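Local coordinates for phosphatidylethanolamine-binding protein (Plasmodium vivax, PDB 2GZQ) that probably binds phosphatidylethanolamine or other phosphorylated ligands, as members of its family do, at residues 64-69 / 111-116; 80-85 / 101-106; 121-126 / 158-163. All blocks are in the same frame, centred on the assembly; numbering follows the deposited sequence.

Contact 1: 64-69 / 111-116; sequences PRNIKF and ELVKGT
I67 and L112 form an antiparallel hydrogen-bonded pair and exchange both backbone bonds. L112 N donates to I67 O at 2.9 Å and 174°, and I67 N returns a bond to L112 O. On the side of this pair the aliphatic groups pack CB to CB at 4.3 Å, and CE2 of the F69 ring comes within 4.5 Å of L112 CB. The other face, carrying N66, K68, E111 and V113, is mostly polar, with V113 CG2 beside N66 OD1. There K68 and E111 lie side by side and point the same way, so that K68 CG rests on E111 CG (3.7 Å); the salt bridge from K68 NZ to E111 OE2, seen for one of two K68 conformers, is long at 3.8 Å. A water donates to both E111 OE2 (3.0 Å) and N66 OD1 (2.9 Å), and the N66 amide and E111 carboxylate planes are only 23° apart.

At the far end of the pairing, K114 N reaches R65 O (2.9 Å) from above the carbonyl plane as the chain enters a type I' turn from V113 to T116. G115, with positive phi, gives its N-H to another water, which donates in turn to P64 O and L112 O. R65 and N66 both face S42 in a classic beta bulge. In the four-stranded antiparallel sheet, 66-69 lies between 39-42 and 111-113, the latter an outermost strand within the chain. I67 rests on W102, and F69 and L112 on I107, in the second sheet. The chemistry is that of an amphipathic sheet margin: one face apolar against the protein interior, the other carrying a long, probably weak ion pair and a water bridge at the surface.

Contact 2: 80-85 / 101-106; sequences ILFMID and HWAVSG
L81 pairs with V104, and M83 with W102, where two neighbouring inner strands of the six-stranded sheet of the phosphatidylethanolamine-binding fold run antiparallel. The backbone ladder is regular at first: L81 N to V104 O is 2.8 Å and 169°, and V104 N answers to L81 O. At H101 and W102 it breaks into a classic beta bulge, because both residues face M83. M83 O takes a short but bent bond from H101 N (2.8 Å, 139°) and a weak one from W102 N, so one carbonyl serves two successive amides.

Apolar contacts fall on two faces. On one, L81 CD2 meets CZ3 of the W102 indole at 3.8 Å. Selenomethionine M83, given in one of its two conformers, has CG anti to the backbone N (chi1 179°), and its extended chain carries the selenium to 3.7 Å from H101 CB. On the other face, the edge of the F82 ring meets A103, with CD1 3.5 Å from A103 CB, while I80 lies against S105, whose OG bonds to K152 O.

The polar end holds D85 and H101, with H138 bonded to D85 OD1 and V127 O to H101 ND1. This Asp-His grouping is consistent with the conserved ligand pocket of the family. D85 OD1 and H101 NE2 do not touch; a water in the plane of the imidazole lies 2.8 Å from H101 NE2 and donates to D85 OD1.

Contact 3: 121-126 / 158-163; sequences ITLLPY and VPLYRG
P125 sits over one face of the Y161 ring in a CH-pi contact at an outer margin of the six-stranded sheet of the phosphatidylethanolamine-binding fold. P125 CD is 3.5 Å from the Y161 ring centroid and 18° off its normal. The proline was modelled in two conformers, of which this is one. G163 N lies over the centre of the opposite face, so the phenol is sandwiched between a pyrrolidine ring and a backbone amide of its own loop. Its hydroxyl is held by E164. Y161 CG is anti to the backbone N (chi1 -174°), which places it on the side of segment 121-126.

Here the loop between strand 138-148 and helix 171-174 packs against strand 121-124. L123 and L124 both face A103 in a classic beta bulge, and the chain turns a corner there. The loop segment 158-163 exchanges no direct hydrogen bond with 121-126. Two waters take that role: one donates to T122 O and accepts from Y161 N, at 2.8 and 2.9 Å respectively, and the other donates to both L123 O and P159 O.

Beyond the tyrosine the side-chain contacts are mainly apolar. L123 and V158 cross at about a right angle, with L123 CB against V158 CG1 at 3.8 Å, and V158 also rests on F172. At the exposed end, L160 CD2 touches two residues of the strand segment, I121 CG2 at 3.9 Å and L123 CD2 at 4.1 Å.

Contact 2 is the core of the three, wholly buried, its centre about 5 Å from that of the chain, whereas contacts 1 and 3, with centres about 13 and 14 Å away, reach the surface. Strands 99-107 and 121-124 are neighbours in one sheet, so segment 121-126 of contact 3 shares it with contact 2: S105 O is 2.7 Å from I121 N, a probable hydrogen bond. Contact 1 belongs to the other sheet and packs on contact 2 through W102, against I67 and G115. The chemistry follows position. Contact 2 combines ladder, packed side chains and a buried polar end, contact 1 adds a surface ion pair and water, and contact 3 replaces direct bonds with water bridges and apolar packing.

Contact 1: 64-69 / 111-116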
ATOM      1  N   PRO A  64       3.163   5.570  -9.053  1.00  5.25           N
ATOM      2  CA  PRO A  64       4.626   5.630  -9.117  1.00  5.49           C
ATOM      3  C   PRO A  64       5.191   5.125 -10.430  1.00  4.35           C
ATOM      4  O   PRO A  64       4.794   4.061 -10.908  1.00  4.64           O
ATOM      5  CB  PRO A  64       5.048   4.753  -7.949  1.00  6.46           C
ATOM      6  CG  PRO A  64       3.951   4.962  -6.934  1.00  4.96           C
ATOM      7  CD  PRO A  64       2.690   5.007  -7.773  1.00  5.14           C
ATOM      8  N   ARG A  65       6.141   5.845 -11.005  1.00  4.21           N
ATOM      9  CA  ARG A  65       6.713   5.440 -12.272  1.00  3.20           C
ATOM     10  C   ARG A  65       7.521   4.148 -12.109  1.00  3.45           C
ATOM     11  O   ARG A  65       7.542   3.317 -13.015  1.00  4.55           O
ATOM     12  CB  ARG A  65       7.599   6.548 -12.846  1.00  4.43           C
ATOM     13  CG  ARG A  65       8.058   6.261 -14.257  1.00  4.75           C
ATOM     14  CD  ARG A  65       8.772   7.434 -14.899  1.00  7.90           C
ATOM     15  NE  ARG A  65       9.255   7.103 -16.246  1.00  8.65           N
ATOM     16  CZ  ARG A  65       9.977   7.925 -17.001  1.00  9.61           C
ATOM     17  NH1 ARG A  65      10.376   7.558 -18.200  1.00  8.86           N
ATOM     18  NH2 ARG A  65      10.300   9.123 -16.555  1.00 10.24           N
ATOM     19  N   ASN A  66       8.271   4.029 -11.021  1.00  3.73           N
ATOM     20  CA  ASN A  66       9.159   2.883 -10.840  1.00  4.36           C
ATOM     21  C   ASN A  66       9.068   2.319  -9.451  1.00  4.70           C
ATOM     22  O   ASN A  66       9.279   3.047  -8.468  1.00  5.45           O
ATOM     23  CB  ASN A  66      10.612   3.251 -11.125  1.00  6.85           C
ATOM     24  CG  ASN A  66      10.853   3.463 -12.563  1.00  9.86           C
ATOM     25  OD1 ASN A  66      10.974   2.514 -13.325  1.00 12.37           O
ATOM     26  ND2 ASN A  66      10.881   4.715 -12.959  1.00  8.46           N
ATOM     27  N   ILE A  67       8.766   1.027  -9.354  1.00  4.21           N
ATOM     28  CA  ILE A  67       8.837   0.301  -8.114  1.00  4.93           C
ATOM     29  C   ILE A  67       9.736  -0.884  -8.348  1.00  4.81           C
ATOM     30  O   ILE A  67       9.700  -1.483  -9.422  1.00  6.27           O
ATOM     31  CB  ILE A  67       7.452  -0.122  -7.641  1.00  4.48           C
ATOM     32  CG1 ILE A  67       6.627   1.108  -7.286  1.00  4.70           C
ATOM     33  CG2 ILE A  67       7.542  -1.085  -6.463  1.00  7.27           C
ATOM     34  CD1 ILE A  67       5.202   0.818  -6.930  1.00  7.15           C
ATOM     35  N   LYS A  68      10.599  -1.174  -7.388  1.00  4.26           N
ATOM     36  CA  LYS A  68      11.515  -2.318  -7.497  0.80  4.65           C
ATOM     37  C   LYS A  68      11.521  -3.109  -6.215  1.00  3.91           C
ATOM     38  O   LYS A  68      11.544  -2.545  -5.129  1.00  6.47           O
ATOM     39  CB  LYS A  68      12.946  -1.862  -7.753  0.80  4.84           C
ATOM     40  CG  LYS A  68      13.109  -1.123  -9.061  0.80 10.88           C
ATOM     41  CD  LYS A  68      14.569  -0.760  -9.380  0.80 12.12           C
ATOM     42  CE  LYS A  68      14.645   0.218 -10.556  0.80 26.06           C
ATOM     43  NZ  LYS A  68      15.935   0.105 -11.307  0.80 30.93           N
ATOM     44  N   PHE A  69      11.510  -4.416  -6.357  1.00  4.43           N
ATOM     45  CA  PHE A  69      11.501  -5.339  -5.234  1.00  3.36           C
ATOM     46  C   PHE A  69      12.846  -6.040  -5.139  1.00  3.11           C
ATOM     47  O   PHE A  69      13.452  -6.364  -6.164  1.00  4.43           O
ATOM     48  CB  PHE A  69      10.377  -6.386  -5.400  1.00  4.51           C
ATOM     49  CG  PHE A  69       9.050  -5.783  -5.708  1.00  4.04           C
ATOM     50  CD1 PHE A  69       8.373  -5.059  -4.757  1.00  5.54           C
ATOM     51  CD2 PHE A  69       8.508  -5.884  -6.974  1.00  7.52           C
ATOM     52  CE1 PHE A  69       7.153  -4.469  -5.044  1.00  6.77           C
ATOM     53  CE2 PHE A  69       7.306  -5.270  -7.274  1.00  8.64           C
ATOM     54  CZ  PHE A  69       6.624  -4.579  -6.289  1.00  7.91           C
ATOM     55  N   GLU A 111      10.484  -5.659 -10.986  1.00  7.19           N
ATOM     56  CA  GLU A 111      10.297  -4.256 -11.387  1.00  7.95           C
ATOM     57  C   GLU A 111       8.855  -4.054 -11.828  1.00 10.25           C
ATOM     58  O   GLU A 111       8.308  -4.874 -12.592  1.00 13.11           O
ATOM     59  CB  GLU A 111      11.229  -3.889 -12.540  1.00 15.99           C
ATOM     60  CG  GLU A 111      12.462  -3.144 -12.121  1.00 32.24           C
ATOM     61  CD  GLU A 111      13.056  -2.363 -13.264  1.00 36.74           C
ATOM     62  OE1 GLU A 111      13.682  -2.994 -14.146  1.00 46.83           O
ATOM     63  OE2 GLU A 111      12.887  -1.123 -13.289  1.00 36.03           O
ATOM     64  N   LEU A 112       8.235  -2.982 -11.354  1.00  4.84           N
ATOM     65  CA  LEU A 112       6.911  -2.578 -11.804  1.00  4.64           C
ATOM     66  C   LEU A 112       7.019  -1.165 -12.294  1.00  3.67           C
ATOM     67  O   LEU A 112       7.344  -0.276 -11.533  1.00  4.15           O
ATOM     68  CB  LEU A 112       5.893  -2.680 -10.661  1.00  6.68           C
ATOM     69  CG  LEU A 112       4.411  -2.519 -11.031  1.00  8.18           C
ATOM     70  CD1 LEU A 112       3.977  -3.700 -11.891  1.00  8.06           C
ATOM     71  CD2 LEU A 112       3.548  -2.403  -9.798  1.00  8.67           C
ATOM     72  N   VAL A 113       6.724  -0.980 -13.576  1.00  4.78           N
ATOM     73  CA  VAL A 113       6.880   0.307 -14.250  1.00  4.14           C
ATOM     74  C   VAL A 113       5.500   0.848 -14.588  1.00  3.53           C
ATOM     75  O   VAL A 113       4.699   0.184 -15.225  1.00  4.16           O
ATOM     76  CB  VAL A 113       7.735   0.165 -15.524  1.00  5.15           C
ATOM     77  CG1 VAL A 113       7.953   1.535 -16.168  1.00  5.95           C
ATOM     78  CG2 VAL A 113       9.051  -0.518 -15.188  1.00 10.11           C
ATOM     79  N   LYS A 114       5.205   2.034 -14.080  1.00  2.73           N
ATOM     80  CA  LYS A 114       3.903   2.675 -14.273  0.50  4.18           C
ATOM     81  C   LYS A 114       2.751   1.788 -13.816  1.00  3.53           C
ATOM     82  O   LYS A 114       1.650   1.844 -14.372  1.00  5.62           O
ATOM     83  CB  LYS A 114       3.704   3.091 -15.731  0.50  7.07           C
ATOM     84  CG  LYS A 114       4.606   4.210 -16.149  0.50  3.58           C
ATOM     85  CD  LYS A 114       4.099   4.927 -17.401  0.50  7.85           C
ATOM     86  CE  LYS A 114       5.100   5.955 -17.875  0.50  4.71           C
ATOM     87  NZ  LYS A 114       4.619   6.735 -19.052  0.50  6.01           N
ATOM     88  N   GLY A 115       2.992   0.989 -12.781  1.00  2.94           N
ATOM     89  CA  GLY A 115       1.917   0.401 -12.027  1.00  3.48           C
ATOM     90  C   GLY A 115       1.286  -0.856 -12.580  1.00  3.33           C
ATOM     91  O   GLY A 115       0.346  -1.365 -11.965  1.00  4.32           O
ATOM     92  N   THR A 116       1.790  -1.405 -13.682  1.00  3.68           N
ATOM     93  CA  THR A 116       1.154  -2.575 -14.286  1.00  4.55           C
ATOM     94  C   THR A 116       2.081  -3.275 -15.267  1.00  4.47           C
ATOM     95  O   THR A 116       3.079  -2.715 -15.739  1.00  5.03           O
ATOM     96  CB  THR A 116      -0.132  -2.169 -14.974  1.00  6.32           C
ATOM     97  OG1 THR A 116      -0.874  -3.352 -15.308  1.00  7.42           O
ATOM     98  CG2 THR A 116       0.134  -1.354 -16.202  1.00 10.03           C
TER
HETATM   99  O   HOH W   1       5.040   1.244 -10.800  1.00 10.85           O
HETATM  100  O   HOH W   2      11.197  -0.106 -11.866  1.00 21.50           O
HETATM  101  O   HOH W   3      12.305   0.963 -15.325  0.50 30.45           O

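Contact 2: 80-85 / 101-106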
ATOM      1  N   ILE A  80       0.810  -8.855  -4.213  1.00  2.01           N
ATOM      2  CA  ILE A  80      -0.305  -7.910  -4.214  1.00  2.00           C
ATOM      3  C   ILE A  80       0.125  -6.703  -3.391  1.00  2.00           C
ATOM      4  O   ILE A  80       0.685  -6.846  -2.297  1.00  2.85           O
ATOM      5  CB  ILE A  80      -1.622  -8.573  -3.696  1.00  2.04           C
ATOM      6  CG1 ILE A  80      -2.770  -7.578  -3.744  1.00  2.24           C
ATOM      7  CG2 ILE A  80      -1.425  -9.215  -2.339  1.00  3.28           C
ATOM      8  CD1 ILE A  80      -4.143  -8.222  -3.523  1.00  2.69           C
ATOM      9  N   LEU A  81      -0.108  -5.515  -3.937  1.00  2.00           N
ATOM     10  CA  LEU A  81       0.376  -4.265  -3.361  1.00  2.00           C
ATOM     11  C   LEU A  81      -0.812  -3.355  -3.115  1.00  2.00           C
ATOM     12  O   LEU A  81      -1.624  -3.126  -4.013  1.00  2.00           O
ATOM     13  CB  LEU A  81       1.339  -3.619  -4.356  1.00  2.00           C
ATOM     14  CG  LEU A  81       1.931  -2.277  -3.952  1.00  2.54           C
ATOM     15  CD1 LEU A  81       2.678  -2.288  -2.650  1.00  3.03           C
ATOM     16  CD2 LEU A  81       2.850  -1.766  -5.042  1.00  3.04           C
ATOM     17  N   PHE A  82      -0.886  -2.824  -1.901  1.00  4.23           N
ATOM     18  CA  PHE A  82      -1.900  -1.865  -1.533  1.00  5.83           C
ATOM     19  C   PHE A  82      -1.193  -0.568  -1.136  1.00  7.26           C
ATOM     20  O   PHE A  82      -0.203  -0.622  -0.381  1.00  9.99           O
ATOM     21  CB  PHE A  82      -2.706  -2.337  -0.304  1.00  7.34           C
ATOM     22  CG  PHE A  82      -3.494  -3.608  -0.492  1.00  6.11           C
ATOM     23  CD1 PHE A  82      -4.174  -3.894  -1.652  1.00  8.12           C
ATOM     24  CD2 PHE A  82      -3.582  -4.541   0.533  1.00 10.41           C
ATOM     25  CE1 PHE A  82      -4.908  -5.060  -1.765  1.00  4.54           C
ATOM     26  CE2 PHE A  82      -4.321  -5.663   0.410  1.00 11.05           C
ATOM     27  CZ  PHE A  82      -4.966  -5.949  -0.728  1.00  7.02           C
HETATM   28  N   MSE A  83      -1.706   0.577  -1.565  1.00  6.43           N
HETATM   29  CA  MSE A  83      -1.314   1.823  -0.997  0.50  9.57           C
HETATM   30  C   MSE A  83      -2.494   2.425  -0.245  1.00  5.34           C
HETATM   31  O   MSE A  83      -3.612   2.490  -0.780  1.00  5.18           O
HETATM   32  CB  MSE A  83      -0.905   2.699  -2.137  0.50  8.04           C
HETATM   33  CG  MSE A  83      -0.498   4.042  -1.740  0.50  5.12           C
HETATM   34 SE   MSE A  83      -0.557   5.034  -3.336  0.30  6.35          SE
HETATM   35  CE  MSE A  83      -0.194   6.792  -2.609  0.50  7.72           C
ATOM     36  N   ILE A  84      -2.243   2.826   1.000  1.00  3.95           N
ATOM     37  CA  ILE A  84      -3.280   3.286   1.910  1.00  3.91           C
ATOM     38  C   ILE A  84      -2.889   4.570   2.618  1.00  5.16           C
ATOM     39  O   ILE A  84      -1.714   4.885   2.782  1.00  5.79           O
ATOM     40  CB  ILE A  84      -3.673   2.241   2.962  1.00  5.56           C
ATOM     41  CG1 ILE A  84      -2.474   1.872   3.809  1.00  4.81           C
ATOM     42  CG2 ILE A  84      -4.282   1.024   2.313  1.00  5.72           C
ATOM     43  CD1 ILE A  84      -2.830   1.255   5.118  1.00  6.93           C
ATOM     44  N   ASP A  85      -3.900   5.275   3.101  1.00  4.92           N
ATOM     45  CA  ASP A  85      -3.741   6.328   4.098  1.00  5.27           C
ATOM     46  C   ASP A  85      -4.464   5.911   5.374  1.00  4.81           C
ATOM     47  O   ASP A  85      -5.697   5.926   5.406  1.00  5.18           O
ATOM     48  CB  ASP A  85      -4.300   7.641   3.561  1.00  5.22           C
ATOM     49  CG  ASP A  85      -4.061   8.810   4.502  1.00  5.11           C
ATOM     50  OD1 ASP A  85      -4.526   9.934   4.186  1.00  6.70           O
ATOM     51  OD2 ASP A  85      -3.398   8.591   5.538  1.00  7.04           O
ATOM     52  N   HIS A 101      -5.861   3.912  -1.754  1.00  2.72           N
ATOM     53  CA  HIS A 101      -5.485   4.605  -2.963  1.00  2.13           C
ATOM     54  C   HIS A 101      -5.285   3.705  -4.169  1.00  2.00           C
ATOM     55  O   HIS A 101      -5.446   4.177  -5.308  1.00  2.00           O
ATOM     56  CB  HIS A 101      -4.199   5.388  -2.686  1.00  3.12           C
ATOM     57  CG  HIS A 101      -4.411   6.534  -1.770  1.00  2.68           C
ATOM     58  ND1 HIS A 101      -5.029   7.686  -2.176  1.00  4.69           N
ATOM     59  CD2 HIS A 101      -4.153   6.695  -0.448  1.00  4.51           C
ATOM     60  CE1 HIS A 101      -5.139   8.516  -1.147  1.00  5.12           C
ATOM     61  NE2 HIS A 101      -4.608   7.936  -0.084  1.00  5.42           N
ATOM     62  N   TRP A 102      -4.865   2.464  -3.970  1.00  2.07           N
ATOM     63  CA  TRP A 102      -4.363   1.648  -5.076  1.00  2.21           C
ATOM     64  C   TRP A 102      -4.289   0.218  -4.612  1.00  2.74           C
ATOM     65  O   TRP A 102      -3.838  -0.042  -3.494  1.00  3.43           O
ATOM     66  CB  TRP A 102      -2.981   2.174  -5.497  1.00  3.28           C
ATOM     67  CG  TRP A 102      -2.355   1.505  -6.681  1.00  2.26           C
ATOM     68  CD1 TRP A 102      -2.980   0.961  -7.771  1.00  2.98           C
ATOM     69  CD2 TRP A 102      -0.956   1.340  -6.888  1.00  2.41           C
ATOM     70  NE1 TRP A 102      -2.037   0.470  -8.647  1.00  2.27           N
ATOM     71  CE2 TRP A 102      -0.788   0.686  -8.122  1.00  2.37           C
ATOM     72  CE3 TRP A 102       0.177   1.689  -6.141  1.00  3.35           C
ATOM     73  CZ2 TRP A 102       0.460   0.337  -8.616  1.00  2.91           C
ATOM     74  CZ3 TRP A 102       1.425   1.365  -6.648  1.00  4.30           C
ATOM     75  CH2 TRP A 102       1.560   0.699  -7.878  1.00  3.05           C
ATOM     76  N   ALA A 103      -4.732  -0.707  -5.457  1.00  2.55           N
ATOM     77  CA  ALA A 103      -4.553  -2.138  -5.223  1.00  3.20           C
ATOM     78  C   ALA A 103      -4.279  -2.838  -6.523  1.00  2.73           C
ATOM     79  O   ALA A 103      -5.099  -2.803  -7.446  1.00  2.98           O
ATOM     80  CB  ALA A 103      -5.783  -2.763  -4.574  1.00  3.47           C
ATOM     81  N   VAL A 104      -3.136  -3.507  -6.612  1.00  3.04           N
ATOM     82  CA  VAL A 104      -2.747  -4.226  -7.814  1.00  2.36           C
ATOM     83  C   VAL A 104      -2.229  -5.587  -7.374  1.00  2.22           C
ATOM     84  O   VAL A 104      -1.469  -5.704  -6.426  1.00  2.87           O
ATOM     85  CB  VAL A 104      -1.737  -3.419  -8.664  1.00  3.11           C
ATOM     86  CG1 VAL A 104      -0.480  -3.069  -7.882  1.00  4.41           C
ATOM     87  CG2 VAL A 104      -1.402  -4.138  -9.941  1.00  4.08           C
ATOM     88  N   SER A 105      -2.664  -6.618  -8.091  1.00  3.03           N
ATOM     89  CA  SER A 105      -2.389  -7.994  -7.736  1.00  3.63           C
ATOM     90  C   SER A 105      -1.845  -8.768  -8.921  1.00  4.28           C
ATOM     91  O   SER A 105      -2.242  -8.520 -10.058  1.00  9.85           O
ATOM     92  CB  SER A 105      -3.703  -8.586  -7.242  1.00  5.36           C
ATOM     93  OG  SER A 105      -3.580  -9.935  -6.820  1.00  5.57           O
ATOM     94  N   GLY A 106      -0.917  -9.677  -8.711  1.00  3.85           N
ATOM     95  CA  GLY A 106      -0.407 -10.498  -9.805  1.00  4.07           C
ATOM     96  C   GLY A 106       1.035 -10.270 -10.191  1.00  2.93           C
ATOM     97  O   GLY A 106       1.519 -10.882 -11.157  1.00  4.27           O
TER
HETATM   98  O   HOH W   4      -4.832  10.281   1.470  1.00 15.54           O

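Contact 3: 121-126 / 158-163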
ATOM      1  N   ILE A 121      -3.487  -7.520 -12.259  1.00  3.15           N
ATOM      2  CA  ILE A 121      -4.889  -7.153 -12.214  1.00  3.38           C
ATOM      3  C   ILE A 121      -4.964  -5.923 -11.335  1.00  3.21           C
ATOM      4  O   ILE A 121      -4.586  -5.966 -10.149  1.00  4.13           O
ATOM      5  CB  ILE A 121      -5.725  -8.290 -11.618  1.00  3.20           C
ATOM      6  CG1 ILE A 121      -5.534  -9.578 -12.396  1.00  3.41           C
ATOM      7  CG2 ILE A 121      -7.196  -7.880 -11.599  1.00  6.07           C
ATOM      8  CD1 ILE A 121      -6.338 -10.752 -11.884  1.00  5.68           C
ATOM      9  N   THR A 122      -5.475  -4.833 -11.867  1.00  3.46           N
ATOM     10  CA  THR A 122      -5.690  -3.631 -11.099  1.00  4.03           C
ATOM     11  C   THR A 122      -7.063  -3.664 -10.425  1.00  3.97           C
ATOM     12  O   THR A 122      -8.093  -3.447 -11.060  1.00  4.18           O
ATOM     13  CB  THR A 122      -5.485  -2.375 -11.955  1.00  4.34           C
ATOM     14  OG1 THR A 122      -4.112  -2.335 -12.379  1.00  5.10           O
ATOM     15  CG2 THR A 122      -5.788  -1.118 -11.192  1.00  5.77           C
ATOM     16  N   LEU A 123      -7.073  -4.029  -9.160  1.00  3.36           N
ATOM     17  CA  LEU A 123      -8.316  -4.196  -8.427  1.00  2.96           C
ATOM     18  C   LEU A 123      -8.907  -2.841  -8.032  1.00  2.20           C
ATOM     19  O   LEU A 123     -10.100  -2.645  -8.018  1.00  3.08           O
ATOM     20  CB  LEU A 123      -8.065  -5.038  -7.177  1.00  3.01           C
ATOM     21  CG  LEU A 123      -7.621  -6.469  -7.423  1.00  3.71           C
ATOM     22  CD1 LEU A 123      -7.192  -7.113  -6.084  1.00  5.24           C
ATOM     23  CD2 LEU A 123      -8.695  -7.273  -8.073  1.00  4.21           C
ATOM     24  N   LEU A 124      -8.034  -1.877  -7.740  1.00  3.21           N
ATOM     25  CA  LEU A 124      -8.431  -0.485  -7.518  1.00  3.00           C
ATOM     26  C   LEU A 124      -7.396   0.412  -8.192  1.00  3.09           C
ATOM     27  O   LEU A 124      -6.236   0.438  -7.752  1.00  4.10           O
ATOM     28  CB  LEU A 124      -8.511  -0.161  -6.025  1.00  4.90           C
ATOM     29  CG  LEU A 124      -9.602  -0.935  -5.281  1.00  3.47           C
ATOM     30  CD1 LEU A 124      -9.401  -0.789  -3.776  1.00  4.13           C
ATOM     31  CD2 LEU A 124     -10.997  -0.432  -5.673  1.00  4.92           C
ATOM     32  N   PRO A 125      -7.808   1.177  -9.225  0.50  2.20           N
ATOM     33  CA  PRO A 125      -6.796   1.954  -9.908  0.50  2.27           C
ATOM     34  C   PRO A 125      -6.301   3.103  -9.027  0.50  2.47           C
ATOM     35  O   PRO A 125      -7.031   3.624  -8.176  0.50  2.85           O
ATOM     36  CB  PRO A 125      -7.522   2.478 -11.146  0.50  4.40           C
ATOM     37  CG  PRO A 125      -8.970   2.496 -10.773  0.50  2.00           C
ATOM     38  CD  PRO A 125      -9.157   1.387  -9.785  0.50  2.00           C
ATOM     39  N   TYR A 126      -5.057   3.495  -9.243  1.00  3.11           N
ATOM     40  CA  TYR A 126      -4.401   4.518  -8.443  1.00  2.79           C
ATOM     41  C   TYR A 126      -5.189   5.809  -8.424  1.00  2.41           C
ATOM     42  O   TYR A 126      -5.513   6.356  -9.497  1.00  3.81           O
ATOM     43  CB  TYR A 126      -3.001   4.787  -9.015  1.00  3.29           C
ATOM     44  CG  TYR A 126      -2.225   5.776  -8.192  1.00  2.76           C
ATOM     45  CD1 TYR A 126      -1.432   5.366  -7.149  1.00  2.64           C
ATOM     46  CD2 TYR A 126      -2.306   7.136  -8.457  1.00  3.25           C
ATOM     47  CE1 TYR A 126      -0.709   6.267  -6.404  1.00  2.61           C
ATOM     48  CE2 TYR A 126      -1.605   8.064  -7.693  1.00  2.50           C
ATOM     49  CZ  TYR A 126      -0.824   7.621  -6.646  1.00  2.00           C
ATOM     50  OH  TYR A 126      -0.119   8.512  -5.845  1.00  3.84           O
ATOM     51  N   VAL A 158     -12.332  -7.301  -2.087  1.00  6.01           N
ATOM     52  CA  VAL A 158     -11.823  -6.429  -3.118  1.00  6.53           C
ATOM     53  C   VAL A 158     -12.089  -7.063  -4.486  1.00  7.16           C
ATOM     54  O   VAL A 158     -11.199  -7.669  -5.107  1.00  8.23           O
ATOM     55  CB  VAL A 158     -10.320  -6.132  -2.953  1.00  8.62           C
ATOM     56  CG1 VAL A 158      -9.945  -4.971  -3.847  1.00  8.91           C
ATOM     57  CG2 VAL A 158      -9.961  -5.805  -1.517  1.00  8.33           C
ATOM     58  N   PRO A 159     -13.328  -6.919  -4.956  1.00  7.56           N
ATOM     59  CA  PRO A 159     -13.647  -7.630  -6.182  0.50 10.41           C
ATOM     60  C   PRO A 159     -13.004  -7.038  -7.408  1.00  6.87           C
ATOM     61  O   PRO A 159     -12.458  -5.939  -7.369  1.00  8.16           O
ATOM     62  CB  PRO A 159     -15.170  -7.520  -6.272  0.50 15.75           C
ATOM     63  CG  PRO A 159     -15.612  -7.181  -4.895  0.50  5.47           C
ATOM     64  CD  PRO A 159     -14.515  -6.264  -4.402  0.50 12.06           C
ATOM     65  N   LEU A 160     -13.025  -7.800  -8.474  1.00  5.14           N
ATOM     66  CA  LEU A 160     -12.571  -7.255  -9.744  1.00  4.73           C
ATOM     67  C   LEU A 160     -13.239  -5.934 -10.029  1.00  3.54           C
ATOM     68  O   LEU A 160     -14.421  -5.716  -9.773  1.00  5.68           O
ATOM     69  CB  LEU A 160     -12.822  -8.212 -10.884  1.00  4.59           C
ATOM     70  CG  LEU A 160     -12.157  -9.582 -10.774  1.00  5.35           C
ATOM     71  CD1 LEU A 160     -12.694 -10.500 -11.818  1.00  8.96           C
ATOM     72  CD2 LEU A 160     -10.662  -9.454 -10.878  1.00  8.13           C
ATOM     73  N   TYR A 161     -12.461  -5.008 -10.548  1.00  3.70           N
ATOM     74  CA  TYR A 161     -12.875  -3.606 -10.672  1.00  4.04           C
ATOM     75  C   TYR A 161     -13.926  -3.412 -11.782  1.00  3.67           C
ATOM     76  O   TYR A 161     -13.786  -3.903 -12.922  1.00  3.24           O
ATOM     77  CB  TYR A 161     -11.679  -2.724 -10.967  1.00  4.28           C
ATOM     78  CG  TYR A 161     -11.960  -1.248 -10.967  1.00  3.61           C
ATOM     79  CD1 TYR A 161     -11.876  -0.504 -12.115  1.00  4.80           C
ATOM     80  CD2 TYR A 161     -12.226  -0.574  -9.784  1.00  3.63           C
ATOM     81  CE1 TYR A 161     -12.061   0.861 -12.102  1.00  3.64           C
ATOM     82  CE2 TYR A 161     -12.447   0.778  -9.761  1.00  3.86           C
ATOM     83  CZ  TYR A 161     -12.354   1.503 -10.925  1.00  3.31           C
ATOM     84  OH  TYR A 161     -12.532   2.874 -10.954  1.00  6.49           O
ATOM     85  N   ARG A 162     -14.958  -2.654 -11.457  1.00  2.79           N
ATOM     86  CA  ARG A 162     -16.062  -2.305 -12.351  1.00  3.32           C
ATOM     87  C   ARG A 162     -16.345  -0.812 -12.299  1.00  3.44           C
ATOM     88  O   ARG A 162     -17.363  -0.344 -12.810  1.00  5.93           O
ATOM     89  CB  ARG A 162     -17.332  -3.048 -11.945  1.00  5.29           C
ATOM     90  CG  ARG A 162     -17.236  -4.532 -12.053  1.00  5.59           C
ATOM     91  CD  ARG A 162     -18.568  -5.161 -11.714  1.00  7.59           C
ATOM     92  NE  ARG A 162     -18.802  -5.134 -10.278  1.00  9.36           N
ATOM     93  CZ  ARG A 162     -19.999  -5.222  -9.698  1.00  7.20           C
ATOM     94  NH1 ARG A 162     -21.064  -5.355 -10.452  1.00 10.68           N
ATOM     95  NH2 ARG A 162     -20.110  -5.230  -8.386  1.00  6.50           N
ATOM     96  N   GLY A 163     -15.427  -0.057 -11.740  1.00  3.29           N
ATOM     97  CA  GLY A 163     -15.624   1.365 -11.581  1.00  4.88           C
ATOM     98  C   GLY A 163     -15.872   1.776 -10.142  1.00  3.26           C
ATOM     99  O   GLY A 163     -16.160   0.956  -9.266  1.00  4.14           O
TER
HETATM  100  O   HOH W   5      -9.787  -5.726 -11.232  1.00 11.03           O
HETATM  101  O   HOH W   6     -12.797  -2.903  -7.391  0.66 11.22           O